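Local coordinates for protein carboxylic ester hydrolase (Aspergillus niger, PDB 7K4O) that hydrolyses ester bonds as a fungal tannase, a serine esterase that probably releases gallic acid from tannins, at residues 21-24 and 25-28; 154-157 and 158-162; 228-232 and 233-237; 266-269 and 270-274; 534-537 and 538-541. One frame throughout, in Å; residues are numbered along the deposited sequence.

Interaction 1. Residues 21-24 and 25-28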
loop_
_atom_site.group_PDB
_atom_site.type_symbol
_atom_site.label_atom_id
_atom_site.label_comp_id
_atom_site.label_asym_id
_atom_site.label_seq_id
_atom_site.Cartn_x
_atom_site.Cartn_y
_atom_site.Cartn_z
ATOM N N PRO A 21 -12.736 16.851 25.341
ATOM C CA PRO A 21 -12.221 18.163 25.701
ATOM C C PRO A 21 -10.778 18.413 25.231
ATOM O O PRO A 21 -9.998 17.479 25.126
ATOM C CB PRO A 21 -12.246 18.144 27.238
ATOM C CG PRO A 21 -12.178 16.683 27.632
ATOM C CD PRO A 21 -12.801 15.916 26.475
ATOM N N SER A 22 -10.434 19.680 25.040
ATOM C CA SER A 22 -9.013 20.078 24.899
ATOM C C SER A 22 -8.193 19.513 26.085
ATOM O O SER A 22 -8.683 19.366 27.236
ATOM C CB SER A 22 -8.877 21.575 24.727
ATOM O OG SER A 22 -9.478 22.007 23.528
ATOM N N GLU A 23 -6.961 19.122 25.792
ATOM C CA GLU A 23 -5.978 18.488 26.702
ATOM C C GLU A 23 -6.383 17.086 27.108
ATOM O O GLU A 23 -5.653 16.482 27.914
ATOM C CB GLU A 23 -5.614 19.391 27.884
ATOM C CG GLU A 23 -5.288 20.784 27.441
ATOM C CD GLU A 23 -4.057 20.900 26.524
ATOM O OE1 GLU A 23 -3.169 19.997 26.591
ATOM O OE2 GLU A 23 -3.965 21.908 25.793
ATOM N N PHE A 24 -7.353 16.475 26.428
ATOM C CA PHE A 24 -7.605 15.032 26.686
ATOM C C PHE A 24 -6.351 14.264 26.221
ATOM O O PHE A 24 -6.055 13.212 26.738
ATOM C CB PHE A 24 -8.951 14.589 26.130
ATOM C CG PHE A 24 -8.852 13.872 24.824
ATOM C CD1 PHE A 24 -8.624 14.575 23.662
ATOM C CD2 PHE A 24 -8.965 12.504 24.764
ATOM C CE1 PHE A 24 -8.516 13.912 22.456
ATOM C CE2 PHE A 24 -8.863 11.844 23.559
ATOM C CZ PHE A 24 -8.645 12.550 22.411
ATOM N N ILE A 25 -5.749 14.744 25.144
ATOM C CA ILE A 25 -4.332 14.433 24.799
ATOM C C ILE A 25 -3.560 15.683 25.232
ATOM O O ILE A 25 -3.845 16.763 24.653
ATOM C CB ILE A 25 -4.128 14.154 23.300
ATOM C CG1 ILE A 25 -4.977 12.991 22.776
ATOM C CG2 ILE A 25 -2.651 13.902 23.006
ATOM C CD1 ILE A 25 -5.045 12.971 21.289
ATOM N N GLN A 26 -2.619 15.545 26.158
ATOM C CA GLN A 26 -1.887 16.762 26.564
ATOM C C GLN A 26 -1.147 17.305 25.339
ATOM O O GLN A 26 -0.454 16.522 24.653
ATOM C CB GLN A 26 -0.922 16.455 27.707
ATOM C CG GLN A 26 -0.318 17.717 28.277
ATOM C CD GLN A 26 0.482 17.458 29.524
ATOM O OE1 GLN A 26 1.255 16.516 29.589
ATOM N NE2 GLN A 26 0.230 18.262 30.540
ATOM N N GLY A 27 -1.257 18.603 25.090
ATOM C CA GLY A 27 -0.640 19.269 23.935
ATOM C C GLY A 27 -1.580 19.453 22.774
ATOM O O GLY A 27 -1.170 20.020 21.768
ATOM N N ILE A 28 -2.808 18.955 22.876
ATOM C CA ILE A 28 -3.836 19.107 21.816
ATOM C C ILE A 28 -4.969 20.026 22.296
ATOM O O ILE A 28 -5.610 19.710 23.286
ATOM C CB ILE A 28 -4.414 17.747 21.389
ATOM C CG1 ILE A 28 -3.353 16.794 20.838
ATOM C CG2 ILE A 28 -5.534 17.950 20.368
ATOM C CD1 ILE A 28 -2.692 17.338 19.648
#
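Glu23 reaches over three residues of loop to take the backbone N-H of Gly27, with Glu23 OE1 2.8 Å from Gly27 N and the bond nearly straight. Its CG stands beside the backbone N (chi1 -48°) and the chain bends again at chi2 (-63°), which folds the carboxylate back over the turn that follows. The N-H meets the syn side of OE1, 20° out of the carboxylate plane. At its other end Glu23 is held by the main chain, Glu23 N donating to Ile28 O at 2.9 Å. Two type II beta turns, Pro21 to Phe24 and Ile25 to Ile28, follow directly on one another here, and these two bonds draw the second back against the first. Gly27 takes the third position of the second turn with positive phi. Phe24 and Ile25 point the same way, side by side: CG1 of Ile25 sits over one face of the Phe24 ring, 3.9 Å from its centroid, a CH-pi contact. Both then pack on helix 144-169, Phe24 on Ile161 and Ile25 on Leu160. The other carboxylate oxygen, OE2, has a weak bond from Thr29 and lies close to the like-charged Asp67. The loop thus divides into a greasy side turned to the helix and a carboxylate that ties its two turns together, with the nearby Asp67 likely to raise the affinity of Glu23 for a proton somewhat.

Interaction 2. Residues 154-157 and 158-162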
loop_
_atom_site.group_PDB
_atom_site.type_symbol
_atom_site.label_atom_id
_atom_site.label_comp_id
_atom_site.label_asym_id
_atom_site.label_seq_id
_atom_site.Cartn_x
_atom_site.Cartn_y
_atom_site.Cartn_z
ATOM N N ALA A 154 -0.103 11.814 13.095
ATOM C CA ALA A 154 -1.452 12.246 12.663
ATOM C C ALA A 154 -2.462 11.088 12.815
ATOM O O ALA A 154 -3.611 11.317 13.281
ATOM C CB ALA A 154 -1.439 12.715 11.212
ATOM N N HIS A 155 -2.060 9.883 12.481
ATOM C CA HIS A 155 -3.003 8.737 12.592
ATOM C C HIS A 155 -3.265 8.361 14.053
ATOM O O HIS A 155 -4.413 8.005 14.409
ATOM C CB HIS A 155 -2.513 7.546 11.802
ATOM C CG HIS A 155 -2.987 7.568 10.403
ATOM N ND1 HIS A 155 -4.355 7.413 10.089
ATOM C CD2 HIS A 155 -2.328 7.816 9.252
ATOM C CE1 HIS A 155 -4.480 7.550 8.783
ATOM N NE2 HIS A 155 -3.260 7.766 8.236
ATOM N N ARG A 156 -2.272 8.491 14.905
ATOM C CA ARG A 156 -2.469 8.280 16.357
ATOM C C ARG A 156 -3.527 9.256 16.882
ATOM O O ARG A 156 -4.450 8.834 17.627
ATOM C CB ARG A 156 -1.123 8.432 17.055
ATOM C CG ARG A 156 -1.174 8.299 18.556
ATOM C CD ARG A 156 -1.813 7.037 18.963
ATOM N NE ARG A 156 -1.578 6.848 20.407
ATOM C CZ ARG A 156 -2.157 5.868 21.108
ATOM N NH1 ARG A 156 -2.915 4.957 20.518
ATOM N NH2 ARG A 156 -1.909 5.762 22.392
ATOM N N GLU A 157 -3.384 10.549 16.537
ATOM C CA GLU A 157 -4.307 11.604 16.999
ATOM C C GLU A 157 -5.720 11.350 16.443
ATOM O O GLU A 157 -6.697 11.506 17.199
ATOM C CB GLU A 157 -3.749 12.956 16.600
ATOM C CG GLU A 157 -2.505 13.350 17.387
ATOM C CD GLU A 157 -1.687 14.526 16.857
ATOM O OE1 GLU A 157 -2.098 15.149 15.842
ATOM O OE2 GLU A 157 -0.640 14.819 17.494
ATOM N N LEU A 158 -5.811 11.031 15.158
ATOM C CA LEU A 158 -7.109 10.739 14.512
ATOM C C LEU A 158 -7.811 9.610 15.279
ATOM O O LEU A 158 -9.017 9.732 15.567
ATOM C CB LEU A 158 -6.930 10.406 13.035
ATOM C CG LEU A 158 -8.147 9.791 12.301
ATOM C CD1 LEU A 158 -9.381 10.668 12.377
ATOM C CD2 LEU A 158 -7.767 9.424 10.887
ATOM N N SER A 159 -7.120 8.517 15.544
ATOM C CA SER A 159 -7.783 7.394 16.250
ATOM C C SER A 159 -8.198 7.833 17.643
ATOM O O SER A 159 -9.360 7.524 18.065
ATOM C CB SER A 159 -6.906 6.186 16.291
ATOM O OG SER A 159 -6.737 5.664 14.993
ATOM N N LEU A 160 -7.325 8.492 18.406
ATOM C CA LEU A 160 -7.686 8.859 19.797
ATOM C C LEU A 160 -8.899 9.781 19.777
ATOM O O LEU A 160 -9.838 9.563 20.547
ATOM C CB LEU A 160 -6.505 9.521 20.480
ATOM C CG LEU A 160 -5.375 8.574 20.844
ATOM C CD1 LEU A 160 -4.116 9.348 21.241
ATOM C CD2 LEU A 160 -5.802 7.681 21.993
ATOM N N ILE A 161 -8.877 10.817 18.946
ATOM C CA ILE A 161 -9.982 11.817 18.917
ATOM C C ILE A 161 -11.264 11.182 18.349
ATOM O O ILE A 161 -12.359 11.376 18.951
ATOM C CB ILE A 161 -9.580 13.061 18.127
ATOM C CG1 ILE A 161 -8.464 13.785 18.836
ATOM C CG2 ILE A 161 -10.790 13.932 17.887
ATOM C CD1 ILE A 161 -7.765 14.811 17.949
ATOM N N GLY A 162 -11.157 10.480 17.241
ATOM C CA GLY A 162 -12.313 9.898 16.541
ATOM C C GLY A 162 -13.016 8.846 17.373
ATOM O O GLY A 162 -14.247 8.833 17.446
#
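Helix 144-169, which packs on the central sheet of this alpha/beta-hydrolase-clan esterase, runs through both segments as regular alpha-helix. Four consecutive i to i+4 bonds join them, from Leu158 N to Ala154 O (2.9 Å) through to Ile161 N to Glu157 O (2.9 Å). Side chains add contacts one turn apart. His155 and Leu158 lie alongside each other, His155 ND1 being 4.0 Å from Leu158 CD2, while NE2 of the histidine bonds to Glu191. Ser159 OG is held by Glu202 and Ser92. Glu157, extended beyond CG, sends its buried carboxylate to strand 50-66, where OE1 meets the hydroxyl of Tyr64 and OE2 meets His66 NE2; both oxygens are thereby satisfied. Arg156 bends at chi2 (54°), bringing its outer half forward along the helix, across Leu160, and its guanidinium also makes a cation-pi contact with Phe199. Over one face of that group, toward its rim, lies the Leu160 methyl CD1, 3.7 Å from Arg156 NE.

Interaction 3. Residues 228-232 and 233-237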
loop_
_atom_site.group_PDB
_atom_site.type_symbol
_atom_site.label_atom_id
_atom_site.label_comp_id
_atom_site.label_asym_id
_atom_site.label_seq_id
_atom_site.Cartn_x
_atom_site.Cartn_y
_atom_site.Cartn_z
ATOM N N VAL A 228 19.794 1.357 -14.568
ATOM C CA VAL A 228 20.115 0.196 -15.448
ATOM C C VAL A 228 20.220 0.708 -16.890
ATOM O O VAL A 228 21.172 0.317 -17.600
ATOM C CB VAL A 228 19.066 -0.930 -15.366
ATOM C CG1 VAL A 228 19.278 -1.952 -16.480
ATOM C CG2 VAL A 228 19.102 -1.622 -14.006
ATOM N N GLU A 229 19.253 1.485 -17.327
ATOM C CA GLU A 229 19.220 2.007 -18.715
ATOM C C GLU A 229 20.486 2.853 -18.938
ATOM O O GLU A 229 21.123 2.724 -20.011
ATOM C CB GLU A 229 17.969 2.825 -18.962
ATOM C CG GLU A 229 16.715 1.980 -18.973
ATOM C CD GLU A 229 15.407 2.739 -18.961
ATOM O OE1 GLU A 229 15.395 3.977 -18.798
ATOM O OE2 GLU A 229 14.387 2.071 -19.171
ATOM N N LYS A 230 20.827 3.713 -17.996
ATOM C CA LYS A 230 22.041 4.572 -18.119
ATOM C C LYS A 230 23.283 3.694 -18.152
ATOM O O LYS A 230 24.173 3.934 -18.995
ATOM C CB LYS A 230 22.228 5.490 -16.912
ATOM C CG LYS A 230 21.464 6.796 -16.910
ATOM C CD LYS A 230 21.616 7.482 -15.555
ATOM C CE LYS A 230 23.051 7.626 -15.082
ATOM N NZ LYS A 230 23.718 8.710 -15.826
ATOM N N THR A 231 23.384 2.745 -17.243
ATOM C CA THR A 231 24.580 1.908 -17.088
ATOM C C THR A 231 24.817 1.054 -18.355
ATOM O O THR A 231 25.981 0.936 -18.774
ATOM C CB THR A 231 24.455 1.020 -15.860
ATOM O OG1 THR A 231 24.321 1.854 -14.707
ATOM C CG2 THR A 231 25.668 0.143 -15.683
ATOM N N LEU A 232 23.778 0.447 -18.924
ATOM C CA LEU A 232 23.886 -0.395 -20.139
ATOM C C LEU A 232 23.753 0.466 -21.403
ATOM O O LEU A 232 23.879 -0.085 -22.492
ATOM C CB LEU A 232 22.816 -1.484 -20.087
ATOM C CG LEU A 232 22.995 -2.504 -18.968
ATOM C CD1 LEU A 232 21.789 -3.441 -18.893
ATOM C CD2 LEU A 232 24.308 -3.282 -19.107
ATOM N N ASP A 233 23.518 1.762 -21.252
ATOM C CA ASP A 233 23.323 2.750 -22.339
ATOM C C ASP A 233 22.317 2.204 -23.348
ATOM O O ASP A 233 22.645 2.090 -24.532
ATOM C CB ASP A 233 24.652 3.084 -23.035
ATOM C CG ASP A 233 24.539 4.265 -23.995
ATOM O OD1 ASP A 233 23.701 5.162 -23.753
ATOM O OD2 ASP A 233 25.265 4.273 -24.999
ATOM N N TYR A 234 21.115 1.846 -22.908
ATOM C CA TYR A 234 20.012 1.479 -23.820
ATOM C C TYR A 234 18.679 1.885 -23.192
ATOM O O TYR A 234 18.419 1.511 -22.054
ATOM C CB TYR A 234 20.035 -0.016 -24.108
ATOM C CG TYR A 234 18.928 -0.403 -25.054
ATOM C CD1 TYR A 234 18.971 -0.033 -26.392
ATOM C CD2 TYR A 234 17.827 -1.114 -24.618
ATOM C CE1 TYR A 234 17.954 -0.371 -27.269
ATOM C CE2 TYR A 234 16.811 -1.485 -25.482
ATOM C CZ TYR A 234 16.868 -1.099 -26.807
ATOM O OH TYR A 234 15.858 -1.484 -27.626
ATOM N N TYR A 235 17.875 2.608 -23.942
ATOM C CA TYR A 235 16.573 3.148 -23.521
ATOM C C TYR A 235 15.486 2.424 -24.294
ATOM O O TYR A 235 15.109 2.845 -25.376
ATOM C CB TYR A 235 16.612 4.658 -23.686
ATOM C CG TYR A 235 17.712 5.268 -22.856
ATOM C CD1 TYR A 235 17.539 5.522 -21.491
ATOM C CD2 TYR A 235 18.968 5.481 -23.395
ATOM C CE1 TYR A 235 18.560 6.062 -20.721
ATOM C CE2 TYR A 235 20.009 5.987 -22.634
ATOM C CZ TYR A 235 19.810 6.265 -21.289
ATOM O OH TYR A 235 20.842 6.733 -20.539
ATOM N N PRO A 236 14.907 1.331 -23.757
ATOM C CA PRO A 236 13.919 0.566 -24.506
ATOM C C PRO A 236 12.679 1.380 -24.793
ATOM O O PRO A 236 12.175 2.097 -23.920
ATOM C CB PRO A 236 13.561 -0.619 -23.609
ATOM C CG PRO A 236 14.699 -0.666 -22.609
ATOM C CD PRO A 236 15.151 0.768 -22.419
ATOM N N PRO A 237 12.147 1.337 -26.037
ATOM C CA PRO A 237 10.817 1.892 -26.298
ATOM C C PRO A 237 9.839 1.189 -25.355
ATOM O O PRO A 237 9.966 -0.018 -25.133
ATOM C CB PRO A 237 10.519 1.532 -27.764
ATOM C CG PRO A 237 11.879 1.262 -28.361
ATOM C CD PRO A 237 12.738 0.709 -27.236
#
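A residue with positive phi ends the helix here: Asp233, at phi 48°, is the C-prime residue of a Schellman motif, and the chain turns sharply at it. The defining bond runs backwards from Tyr234 N to Glu229 O, 3.0 Å long and in the carbonyl plane; its companion, Asp233 N to Lys230 O, is weak at 3.2 Å. Once past the turn, the chain doubles back along the last helical turn and lays Tyr235 and Pro236 against Glu229. Tyr235 has CG beside its backbone N (chi1 -59°), a torsion that swings the ring back over the helix end. One face of the ring covers Glu229 O, and Tyr235 CD1 comes 3.7 Å from Glu229 CB. The Glu229 carboxylate and the ring are turned 70° apart. Farther out, the tyrosine hydroxyl meets the aliphatic part of Lys230, Tyr235 OH lying 3.5 Å from Lys230 CA and 3.7 Å from its CG. Glu229 is extended beyond CG, so that Glu229 OE2 rests 3.6 Å from Pro236 CD. One polar atom pays for this packing: Tyr234 O is buried against the CB and CG of Glu229 and has no hydrogen-bonding partner in the model. The turn links helix 224-232 to helix 238-252, with Pro237 as N-cap of the latter. Leu232 and Tyr234 pack on helix 300-310, the Tyr234 hydroxyl bonds to Glu240, and Thr231 touches Tyr376 of helix 376-390.

Interaction 4. Residues 266-269 and 270-274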
loop_
_atom_site.group_PDB
_atom_site.type_symbol
_atom_site.label_atom_id
_atom_site.label_comp_id
_atom_site.label_asym_id
_atom_site.label_seq_id
_atom_site.Cartn_x
_atom_site.Cartn_y
_atom_site.Cartn_z
ATOM N N THR A 266 3.884 -16.199 -9.937
ATOM C CA THR A 266 5.038 -15.395 -10.400
ATOM C C THR A 266 6.327 -15.974 -9.835
ATOM O O THR A 266 7.402 -15.666 -10.420
ATOM C CB THR A 266 4.887 -13.909 -10.064
ATOM O OG1 THR A 266 4.868 -13.829 -8.645
ATOM C CG2 THR A 266 3.698 -13.297 -10.746
ATOM N N ASP A 267 6.273 -16.790 -8.797
ATOM C CA ASP A 267 7.429 -17.512 -8.242
ATOM C C ASP A 267 7.881 -18.557 -9.291
ATOM O O ASP A 267 9.081 -18.601 -9.644
ATOM C CB ASP A 267 7.115 -18.130 -6.886
ATOM C CG ASP A 267 5.711 -18.674 -6.678
ATOM O OD1 ASP A 267 5.050 -19.090 -7.692
ATOM O OD2 ASP A 267 5.242 -18.624 -5.513
ATOM N N LEU A 268 6.970 -19.421 -9.745
ATOM C CA LEU A 268 7.343 -20.429 -10.795
ATOM C C LEU A 268 7.815 -19.668 -12.035
ATOM O O LEU A 268 8.771 -20.149 -12.662
ATOM C CB LEU A 268 6.164 -21.350 -11.116
ATOM C CG LEU A 268 5.723 -22.220 -9.962
ATOM C CD1 LEU A 268 4.456 -22.986 -10.326
ATOM C CD2 LEU A 268 6.827 -23.164 -9.502
ATOM N N CYS A 269 7.220 -18.526 -12.347
ATOM C CA CYS A 269 7.616 -17.725 -13.516
ATOM C C CYS A 269 9.084 -17.308 -13.363
ATOM O O CYS A 269 9.924 -17.517 -14.282
ATOM C CB CYS A 269 6.690 -16.545 -13.651
ATOM S SG CYS A 269 6.790 -15.700 -15.226
ATOM N N LEU A 270 9.415 -16.728 -12.218
ATOM C CA LEU A 270 10.789 -16.228 -11.973
ATOM C C LEU A 270 11.772 -17.395 -12.002
ATOM O O LEU A 270 12.896 -17.218 -12.524
ATOM C CB LEU A 270 10.807 -15.541 -10.607
ATOM C CG LEU A 270 12.171 -15.032 -10.155
ATOM C CD1 LEU A 270 12.619 -13.931 -11.110
ATOM C CD2 LEU A 270 12.074 -14.536 -8.701
ATOM N N LEU A 271 11.375 -18.552 -11.496
ATOM C CA LEU A 271 12.266 -19.726 -11.409
ATOM C C LEU A 271 12.441 -20.367 -12.806
ATOM O O LEU A 271 13.548 -20.856 -13.064
ATOM C CB LEU A 271 11.690 -20.747 -10.436
ATOM C CG LEU A 271 11.775 -20.410 -8.952
ATOM C CD1 LEU A 271 10.787 -21.283 -8.212
ATOM C CD2 LEU A 271 13.179 -20.614 -8.380
ATOM N N ASP A 272 11.401 -20.437 -13.627
ATOM C CA ASP A 272 11.372 -21.412 -14.745
ATOM C C ASP A 272 11.297 -20.761 -16.122
ATOM O O ASP A 272 11.431 -21.523 -17.070
ATOM C CB ASP A 272 10.216 -22.395 -14.565
ATOM C CG ASP A 272 10.405 -23.293 -13.366
ATOM O OD1 ASP A 272 11.553 -23.467 -12.928
ATOM O OD2 ASP A 272 9.386 -23.802 -12.848
ATOM N N PHE A 273 11.037 -19.468 -16.282
ATOM C CA PHE A 273 10.908 -18.854 -17.615
ATOM C C PHE A 273 12.085 -17.937 -17.924
ATOM O O PHE A 273 12.371 -16.997 -17.142
ATOM C CB PHE A 273 9.608 -18.090 -17.737
ATOM C CG PHE A 273 9.450 -17.449 -19.081
ATOM C CD1 PHE A 273 9.438 -18.239 -20.236
ATOM C CD2 PHE A 273 9.325 -16.080 -19.224
ATOM C CE1 PHE A 273 9.285 -17.653 -21.486
ATOM C CE2 PHE A 273 9.185 -15.498 -20.472
ATOM C CZ PHE A 273 9.171 -16.289 -21.609
ATOM N N ASP A 274 12.747 -18.184 -19.064
ATOM C CA ASP A 274 13.886 -17.362 -19.534
ATOM C C ASP A 274 13.393 -16.414 -20.601
ATOM O O ASP A 274 13.001 -16.902 -21.694
ATOM C CB ASP A 274 14.991 -18.253 -20.093
ATOM C CG ASP A 274 16.265 -17.498 -20.450
ATOM O OD1 ASP A 274 16.213 -16.272 -20.627
ATOM O OD2 ASP A 274 17.298 -18.168 -20.569
HETATM O O HOH W 1 10.615 -15.205 -15.777
#
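The backbone of the short helix 266-272 keeps i to i+4 bonding to its end, from Leu270 N to Thr266 O (2.9 Å) through to Phe273 N to Cys269 O (3.0 Å), after which Phe273 leaves helical geometry. Asp272 N donates mainly to Leu268 O, more weakly to Cys269 O. The helix is tied covalently to helix 238-252 by the Cys269-Cys252 disulfide. Cys269 carries SG anti to its backbone N (chi1 -166°), and Phe273 puts its ring out in the same sense, both packing on Thr248 of that helix. Cys269 SG stays 4.5 Å from Phe273 CB, a loose approach. Asp267 is clamped from several directions. Its OD1 takes Leu268 N at 2.8 Å through the anti lone pair and also pairs with Arg265, while OD2 meets Arg520 and the indole N-H of Trp542; so much positive charge probably keeps this buried carboxylate ionised. Leu271 lays CG 3.3 Å from Asp267 O, covering that carbonyl. At the C-terminal end a water spans the last turn, donating to Cys269 O at 2.8 Å and to Phe273 O at 2.9 Å.

Interaction 5. Residues 534-537 and 538-541. With NAG (2-acetamido-2-deoxy-beta-D-glucopyranose), chain D; NAG (2-acetamido-2-deoxy-beta-D-glucopyranose), chain B.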
loop_
_atom_site.group_PDB
_atom_site.type_symbol
_atom_site.label_atom_id
_atom_site.label_comp_id
_atom_site.label_asym_id
_atom_site.label_seq_id
_atom_site.Cartn_x
_atom_site.Cartn_y
_atom_site.Cartn_z
ATOM N N TYR A 534 2.085 -26.260 -0.293
ATOM C CA TYR A 534 3.421 -25.979 0.256
ATOM C C TYR A 534 4.471 -26.402 -0.770
ATOM O O TYR A 534 4.576 -27.597 -1.030
ATOM C CB TYR A 534 3.636 -26.692 1.573
ATOM C CG TYR A 534 4.868 -26.186 2.265
ATOM C CD1 TYR A 534 6.109 -26.749 2.004
ATOM C CD2 TYR A 534 4.812 -25.137 3.174
ATOM C CE1 TYR A 534 7.270 -26.265 2.594
ATOM C CE2 TYR A 534 5.958 -24.649 3.776
ATOM C CZ TYR A 534 7.195 -25.189 3.467
ATOM O OH TYR A 534 8.331 -24.752 4.075
ATOM N N ASN A 535 5.255 -25.473 -1.271
ATOM C CA ASN A 535 6.283 -25.753 -2.316
ATOM C C ASN A 535 7.559 -25.008 -1.950
ATOM O O ASN A 535 7.606 -23.785 -2.116
ATOM C CB ASN A 535 5.766 -25.369 -3.677
ATOM C CG ASN A 535 6.708 -25.777 -4.788
ATOM O OD1 ASN A 535 7.497 -24.974 -5.222
ATOM N ND2 ASN A 535 6.638 -27.030 -5.234
ATOM N N GLN A 536 8.508 -25.709 -1.363
ATOM C CA GLN A 536 9.738 -25.100 -0.812
ATOM C C GLN A 536 10.473 -24.296 -1.884
ATOM O O GLN A 536 10.985 -23.209 -1.573
ATOM C CB GLN A 536 10.643 -26.147 -0.195
ATOM C CG GLN A 536 11.755 -25.531 0.637
ATOM C CD GLN A 536 11.160 -24.838 1.848
ATOM O OE1 GLN A 536 10.509 -25.466 2.691
ATOM N NE2 GLN A 536 11.382 -23.534 1.936
ATOM N N ARG A 537 10.586 -24.818 -3.089
ATOM C CA ARG A 537 11.323 -24.133 -4.166
ATOM C C ARG A 537 10.674 -22.767 -4.430
ATOM O O ARG A 537 11.396 -21.752 -4.607
ATOM C CB ARG A 537 11.316 -25.040 -5.406
ATOM C CG ARG A 537 12.231 -24.591 -6.526
ATOM C CD ARG A 537 12.302 -25.698 -7.602
ATOM N NE ARG A 537 11.120 -25.688 -8.444
ATOM C CZ ARG A 537 11.021 -25.094 -9.645
ATOM N NH1 ARG A 537 9.867 -25.104 -10.276
ATOM N NH2 ARG A 537 12.055 -24.521 -10.243
ATOM N N SER A 538 9.350 -22.709 -4.490
ATOM C CA SER A 538 8.624 -21.434 -4.699
ATOM C C SER A 538 8.862 -20.521 -3.487
ATOM O O SER A 538 9.116 -19.341 -3.715
ATOM C CB SER A 538 7.158 -21.692 -4.923
ATOM O OG SER A 538 6.941 -22.328 -6.174
ATOM N N ILE A 539 8.717 -21.050 -2.272
ATOM C CA ILE A 539 8.856 -20.206 -1.053
ATOM C C ILE A 539 10.244 -19.576 -1.096
ATOM O O ILE A 539 10.367 -18.376 -0.835
ATOM C CB ILE A 539 8.609 -21.032 0.204
ATOM C CG1 ILE A 539 7.128 -21.417 0.275
ATOM C CG2 ILE A 539 9.106 -20.337 1.454
ATOM C CD1 ILE A 539 6.866 -22.524 1.235
ATOM N N ASP A 540 11.262 -20.369 -1.442
ATOM C CA ASP A 540 12.668 -19.877 -1.422
ATOM C C ASP A 540 12.837 -18.762 -2.440
ATOM O O ASP A 540 13.692 -17.886 -2.202
ATOM C CB ASP A 540 13.668 -20.997 -1.690
ATOM C CG ASP A 540 13.788 -22.033 -0.599
ATOM O OD1 ASP A 540 13.226 -21.854 0.513
ATOM O OD2 ASP A 540 14.391 -23.098 -0.901
ATOM N N SER A 541 12.095 -18.754 -3.547
ATOM C CA SER A 541 12.233 -17.729 -4.611
ATOM C C SER A 541 11.809 -16.342 -4.101
ATOM O O SER A 541 12.173 -15.365 -4.732
ATOM C CB SER A 541 11.500 -18.044 -5.852
ATOM O OG SER A 541 10.083 -17.904 -5.716
HETATM C C1 NAG D . 3.086 -30.960 3.261
HETATM C C2 NAG D . 2.149 -30.935 2.082
HETATM C C3 NAG D . 1.620 -32.339 1.787
HETATM C C4 NAG D . 2.761 -33.336 1.729
HETATM C C5 NAG D . 3.597 -33.258 3.003
HETATM C C6 NAG D . 4.756 -34.249 3.001
HETATM C C7 NAG D . 0.630 -29.143 1.473
HETATM C C8 NAG D . -0.528 -28.304 1.905
HETATM N N2 NAG D . 1.001 -30.089 2.347
HETATM O O3 NAG D . 0.938 -32.325 0.532
HETATM O O4 NAG D . 2.197 -34.638 1.611
HETATM O O5 NAG D . 4.120 -31.920 3.041
HETATM O O6 NAG D . 5.662 -33.809 1.972
HETATM O O7 NAG D . 1.206 -28.919 0.408
HETATM C C1 NAG B . 5.649 -27.735 6.526
HETATM C C2 NAG B . 6.203 -29.080 6.145
HETATM C C3 NAG B . 5.664 -29.460 4.782
HETATM C C4 NAG B . 4.175 -29.521 4.865
HETATM C C5 NAG B . 3.644 -28.133 5.294
HETATM C C6 NAG B . 2.143 -28.113 5.418
HETATM C C7 NAG B . 8.392 -29.686 6.954
HETATM C C8 NAG B . 9.868 -29.488 6.941
HETATM N N2 NAG B . 7.638 -28.963 6.146
HETATM O O3 NAG B . 6.221 -30.699 4.366
HETATM O O4 NAG B . 3.730 -29.659 3.538
HETATM O O5 NAG B . 4.232 -27.784 6.525
HETATM O O6 NAG B . 1.656 -26.766 5.453
HETATM O O7 NAG B . 7.888 -30.503 7.666
#
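Asn535 is the N-cap of helix 536-541, and hydrogen bonds make up most of this contact. Its OD1 accepts twice from Ser538, from the backbone N at 3.0 Å and from OG at 2.9 Å, the two donors arriving from opposite faces of the amide plane. Ser538 OG also bonds to Arg265. Behind the cap, Ile539 N to Asn535 O and Asp540 N to Gln536 O begin the helical ladder. In the first turn Gln536 bends at chi2 (66°), which carries its amide forward to Asp540. Gln536 NE2 donates to Asp540 OD1 at 2.9 Å, lying above the carboxylate plane, and Gln536 OE1 takes the Tyr534 hydroxyl, OH, at 2.7 Å, so the amide is gripped at both ends and its flip is settled. Apolar contact centres on the Tyr534 ring. Ile539 CD1 sits over one face in a CH-pi contact, 3.7 Å from the centroid, with the two side chains crossing at about a right angle, while a sugar, the NAG of chain B, covers the opposite face. The tyrosine ring thus lies between the helix start and the glycan. The main chain joins in too: Tyr534 N donates to O7, the acetamido oxygen of the chain D NAG, at 2.9 Å in a nearly straight bond.

How the interactions relate
All five contacts are local and follow one another in series along the chain, none enclosing or crossing another. Interaction 1 closes the paired turns between helix 12-18 and strand 28-47; it touches interaction 2, whose helix 144-169 receives it, so N-terminal loop and helix form one patch. On the opposite side of the chain's centre lie the other three. Interaction 3 closes the turn between helices 224-232 and 238-252 and touches none of the rest. Interaction 4, on helix 266-272, meets interaction 5 near the C terminus: Asp272 OD2 pairs with Arg537 NH1 at 2.9 Å, and Leu268 packs on Ser538, joining two short helices far apart in sequence.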